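Local coordinates for bifunctional pinoresinol-lariciresinol reductase 1 (Thuja plicata, PDB 1QYD), which reduces pinoresinol to lariciresinol and then lariciresinol to secoisolariciresinol in lignan biosynthesis, using NADPH as the hydride donor, at residues 14-17 / 18-21; 43-46 / 47-51. All coordinates share one frame; numbering follows the deposited sequence.

Both contacts belong to the Rossmann-type nucleotide-binding part of the fold, their centres about 13 Å apart. Contact 1 (14-17 / 18-21) runs from the glycine-rich loop after strand 7-10 into helix 17-26; contact 2 (43-46 / 47-51) is the opening of helix 43-53, which joins the neighbouring parallel strands 31-34 and 58-60. The two meet where K18 CE lies 4.2 Å from M48 CE, a packing contact. Residues 14-17 and K45 are inferred to bind NADP(+), as is R36, which lies about 5 Å from G14 and whose side chain touches that of K45. The pair thus probably borders one cofactor site from the glycine-rich loop and the neighbouring helix.

Contact 1. Residues 14-17 / 18-21; sequences GYIG and KRIV
The glycine-rich turn of the Rossmann fold, a GxGxxG pattern through G12, G14 and G17, here passes into helix 17-26. G14 O accepts from K18 N at 3.3 Å, and I16 O takes two backbone donors, R19 N above its carbonyl plane and I20 N at 3.1 Å, nearly in line with the C=O bond. G17 O to V21 N, 2.7 Å with an N-H...O angle of 173°, closes the first full helical turn.

Two long side chains fold back over the loop. R19, with CG turned beside its own backbone N (chi1 -85°) and the chain bent at chi2, brings NH2 to 3.1 Å from Y15 O; this oxygen lies in the guanidinium plane, at its edge, while the donor sits above the Y15 carbonyl plane. K18 lays its methylenes alongside G14 O. On the buried side, I16 CG1 meets I20 CD1 at 4.1 Å, the two side chains crossing at a slant; V200 and I205 of helix 197-207 extend this apolar packing, whereas E197 and D198 touch R19.

Residues 14-17 are inferred to bind NADP(+). The bonds leave the carbonyls of residues 14 to 17 engaged by donors from 18 to 21, which probably restrains the loop's path, and the guanidinium bond probably restrains the Y15 peptide against rotation.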
loop_
_atom_site.group_PDB
_atom_site.type_symbol
_atom_site.label_atom_id
_atom_site.label_comp_id
_atom_site.label_asym_id
_atom_site.label_seq_id
_atom_site.Cartn_x
_atom_site.Cartn_y
_atom_site.Cartn_z
ATOM N N GLY A 14 -8.118 -4.503 -18.351
ATOM C CA GLY A 14 -7.960 -5.557 -17.358
ATOM C C GLY A 14 -8.881 -6.745 -17.572
ATOM O O GLY A 14 -9.613 -6.827 -18.558
ATOM N N TYR A 15 -8.858 -7.671 -16.595
ATOM C CA TYR A 15 -9.560 -8.959 -16.671
ATOM C C TYR A 15 -11.054 -8.839 -16.649
ATOM O O TYR A 15 -11.606 -9.217 -17.680
ATOM C CB TYR A 15 -9.138 -9.915 -15.542
ATOM C CG TYR A 15 -8.113 -9.365 -14.531
ATOM C CD1 TYR A 15 -8.469 -8.512 -13.452
ATOM C CD2 TYR A 15 -6.788 -9.821 -14.633
ATOM C CE1 TYR A 15 -7.514 -8.153 -12.490
ATOM C CE2 TYR A 15 -5.834 -9.460 -13.677
ATOM C CZ TYR A 15 -6.202 -8.642 -12.615
ATOM O OH TYR A 15 -5.229 -8.400 -11.664
ATOM N N ILE A 16 -11.764 -8.348 -15.600
ATOM C CA ILE A 16 -13.221 -8.182 -15.717
ATOM C C ILE A 16 -13.612 -6.978 -16.600
ATOM O O ILE A 16 -14.650 -7.009 -17.269
ATOM C CB ILE A 16 -13.819 -8.072 -14.291
ATOM C CG1 ILE A 16 -15.354 -8.097 -14.333
ATOM C CG2 ILE A 16 -13.379 -6.776 -13.637
ATOM C CD1 ILE A 16 -16.004 -9.404 -14.857
ATOM N N GLY A 17 -12.749 -5.945 -16.693
ATOM C CA GLY A 17 -12.975 -4.748 -17.489
ATOM C C GLY A 17 -13.317 -5.024 -18.943
ATOM O O GLY A 17 -14.233 -4.406 -19.468
ATOM N N LYS A 18 -12.619 -5.960 -19.599
ATOM C CA LYS A 18 -12.887 -6.360 -20.979
ATOM C C LYS A 18 -14.284 -6.976 -21.109
ATOM O O LYS A 18 -14.858 -7.005 -22.202
ATOM C CB LYS A 18 -11.954 -7.438 -21.470
ATOM C CG LYS A 18 -10.435 -7.423 -21.418
ATOM C CD LYS A 18 -9.984 -8.899 -21.230
ATOM C CE LYS A 18 -8.458 -8.915 -21.259
ATOM N NZ LYS A 18 -7.907 -9.866 -20.313
ATOM N N ARG A 19 -14.808 -7.545 -20.018
ATOM C CA ARG A 19 -16.127 -8.145 -19.983
ATOM C C ARG A 19 -17.226 -7.124 -19.908
ATOM O O ARG A 19 -18.264 -7.280 -20.551
ATOM C CB ARG A 19 -16.251 -9.035 -18.803
ATOM C CG ARG A 19 -15.683 -10.381 -19.185
ATOM C CD ARG A 19 -14.181 -10.558 -19.155
ATOM N NE ARG A 19 -13.986 -11.916 -19.594
ATOM C CZ ARG A 19 -12.853 -12.600 -19.438
ATOM N NH1 ARG A 19 -12.829 -13.854 -19.890
ATOM N NH2 ARG A 19 -11.754 -12.083 -18.882
ATOM N N ILE A 20 -16.954 -6.105 -19.075
ATOM C CA ILE A 20 -17.759 -4.903 -18.911
ATOM C C ILE A 20 -17.721 -4.191 -20.262
ATOM O O ILE A 20 -18.781 -4.031 -20.857
ATOM C CB ILE A 20 -17.138 -4.045 -17.787
ATOM C CG1 ILE A 20 -17.178 -4.778 -16.474
ATOM C CG2 ILE A 20 -17.940 -2.770 -17.610
ATOM C CD1 ILE A 20 -16.232 -4.198 -15.443
ATOM N N VAL A 21 -16.541 -3.827 -20.809
ATOM C CA VAL A 21 -16.388 -3.225 -22.139
ATOM C C VAL A 21 -17.156 -3.934 -23.255
ATOM O O VAL A 21 -17.955 -3.259 -23.899
ATOM C CB VAL A 21 -14.883 -3.157 -22.563
ATOM C CG1 VAL A 21 -14.762 -2.503 -23.927
ATOM C CG2 VAL A 21 -14.079 -2.278 -21.644
#

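Contact 2. Residues 43-46 / 47-51; sequences IDKV and QMLLY
Helix 43-53 opens with regular i to i+4 bonding: Q47 N to I43 O, L49 N to K45 O at 3.0 Å and L50 N to V46 O at 2.7 Å, the last two with N-H...O angles of 170°, while M48 N makes only weak bonds, to D44 O and K45 O.

Side chains one turn apart meet along this frame. The closest side-chain approach is between the K45 methylenes and L49, K45 CD lying 3.6 Å from L49 CD1 and CE 4.0 Å from the same methyl. K45 has CG trans to its backbone N (chi1 -173°) and then bends at chi2, which swings its methylenes across the leucine branch; a second bend, at chi4, turns the amine, whose hydrogen bond is to E38 O. The same L49 CD1 also rests 3.6 Å from K45 O. I43 and Q47 lie side by side and point the same way, with I43 CG2 against Q47 CD at 4.1 Å. V46 CG1 lies 4.2 Å from L50 CD2, and the V46 side chain also touches V39.

T13 of the glycine-rich loop touches both K45 and L49, and R36 touches K45, so this face of the helix turns to the inferred NADP(+) site. Shortening L49 to an alanine takes away CG and both methyls, and would probably leave the K45 methylenes without the surface they lie across and T13 with less apolar contact. K45 itself is inferred to bind NADP(+): its amine is hydrogen-bonded to E38 O while its methylenes lie across L49, and this double hold probably limits the chain's freedom beside T13 and R36.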
loop_
_atom_site.group_PDB
_atom_site.type_symbol
_atom_site.label_atom_id
_atom_site.label_comp_id
_atom_site.label_asym_id
_atom_site.label_seq_id
_atom_site.Cartn_x
_atom_site.Cartn_y
_atom_site.Cartn_z
ATOM N N ILE A 43 1.910 -4.404 -26.236
ATOM C CA ILE A 43 1.257 -4.648 -27.516
ATOM C C ILE A 43 -0.086 -5.283 -27.275
ATOM O O ILE A 43 -1.013 -5.161 -28.067
ATOM C CB ILE A 43 2.016 -5.627 -28.451
ATOM C CG1 ILE A 43 3.471 -5.833 -28.124
ATOM C CG2 ILE A 43 2.008 -5.000 -29.840
ATOM C CD1 ILE A 43 3.799 -6.670 -26.886
ATOM N N ASP A 44 -0.153 -5.974 -26.141
ATOM C CA ASP A 44 -1.294 -6.773 -25.740
ATOM C C ASP A 44 -2.510 -5.956 -25.348
ATOM O O ASP A 44 -3.639 -6.174 -25.810
ATOM C CB ASP A 44 -0.849 -7.675 -24.588
ATOM C CG ASP A 44 0.361 -8.567 -24.883
ATOM O OD1 ASP A 44 1.487 -8.184 -24.528
ATOM O OD2 ASP A 44 0.160 -9.640 -25.464
ATOM N N LYS A 45 -2.204 -4.999 -24.475
ATOM C CA LYS A 45 -3.126 -3.977 -24.045
ATOM C C LYS A 45 -3.542 -3.156 -25.278
ATOM O O LYS A 45 -4.734 -3.000 -25.540
ATOM C CB LYS A 45 -2.363 -3.187 -22.996
ATOM C CG LYS A 45 -3.048 -2.094 -22.183
ATOM C CD LYS A 45 -2.946 -0.679 -22.772
ATOM C CE LYS A 45 -3.369 0.416 -21.777
ATOM N NZ LYS A 45 -2.549 0.367 -20.577
ATOM N N VAL A 46 -2.599 -2.719 -26.134
ATOM C CA VAL A 46 -2.937 -1.894 -27.282
ATOM C C VAL A 46 -3.831 -2.598 -28.288
ATOM O O VAL A 46 -4.850 -2.029 -28.693
ATOM C CB VAL A 46 -1.605 -1.385 -27.952
ATOM C CG1 VAL A 46 -1.853 -0.673 -29.276
ATOM C CG2 VAL A 46 -0.943 -0.374 -27.000
ATOM N N GLN A 47 -3.537 -3.847 -28.658
ATOM C CA GLN A 47 -4.283 -4.544 -29.715
ATOM C C GLN A 47 -5.694 -4.885 -29.346
ATOM O O GLN A 47 -6.510 -5.172 -30.214
ATOM C CB GLN A 47 -3.556 -5.838 -30.129
ATOM C CG GLN A 47 -2.320 -5.660 -31.032
ATOM C CD GLN A 47 -1.358 -6.843 -31.145
ATOM O OE1 GLN A 47 -0.678 -7.023 -32.161
ATOM N NE2 GLN A 47 -1.227 -7.664 -30.096
ATOM N N MET A 48 -5.921 -4.833 -28.032
ATOM C CA MET A 48 -7.214 -5.066 -27.420
ATOM C C MET A 48 -7.899 -3.742 -27.516
ATOM O O MET A 48 -9.048 -3.698 -27.917
ATOM C CB MET A 48 -7.054 -5.453 -25.977
ATOM C CG MET A 48 -8.320 -5.915 -25.266
ATOM S SD MET A 48 -9.330 -7.111 -26.194
ATOM C CE MET A 48 -8.909 -8.672 -25.446
ATOM N N LEU A 49 -7.257 -2.637 -27.149
ATOM C CA LEU A 49 -7.839 -1.320 -27.384
ATOM C C LEU A 49 -8.212 -1.141 -28.853
ATOM O O LEU A 49 -9.355 -0.807 -29.169
ATOM C CB LEU A 49 -6.842 -0.287 -26.977
ATOM C CG LEU A 49 -6.603 -0.200 -25.512
ATOM C CD1 LEU A 49 -5.324 0.526 -25.262
ATOM C CD2 LEU A 49 -7.762 0.474 -24.862
ATOM N N LEU A 50 -7.281 -1.439 -29.770
ATOM C CA LEU A 50 -7.612 -1.463 -31.195
ATOM C C LEU A 50 -8.781 -2.368 -31.564
ATOM O O LEU A 50 -9.628 -2.055 -32.408
ATOM C CB LEU A 50 -6.376 -1.885 -31.956
ATOM C CG LEU A 50 -5.443 -0.839 -32.555
ATOM C CD1 LEU A 50 -5.320 0.460 -31.744
ATOM C CD2 LEU A 50 -4.148 -1.583 -32.718
ATOM N N TYR A 51 -8.806 -3.516 -30.869
ATOM C CA TYR A 51 -9.906 -4.458 -30.997
ATOM C C TYR A 51 -11.171 -3.805 -30.476
ATOM O O TYR A 51 -12.169 -3.842 -31.179
ATOM C CB TYR A 51 -9.689 -5.776 -30.202
ATOM C CG TYR A 51 -10.904 -6.662 -30.418
ATOM C CD1 TYR A 51 -11.339 -6.944 -31.732
ATOM C CD2 TYR A 51 -11.663 -7.057 -29.314
ATOM C CE1 TYR A 51 -12.554 -7.598 -31.948
ATOM C CE2 TYR A 51 -12.880 -7.719 -29.524
ATOM C CZ TYR A 51 -13.323 -7.976 -30.837
ATOM O OH TYR A 51 -14.567 -8.556 -31.035
#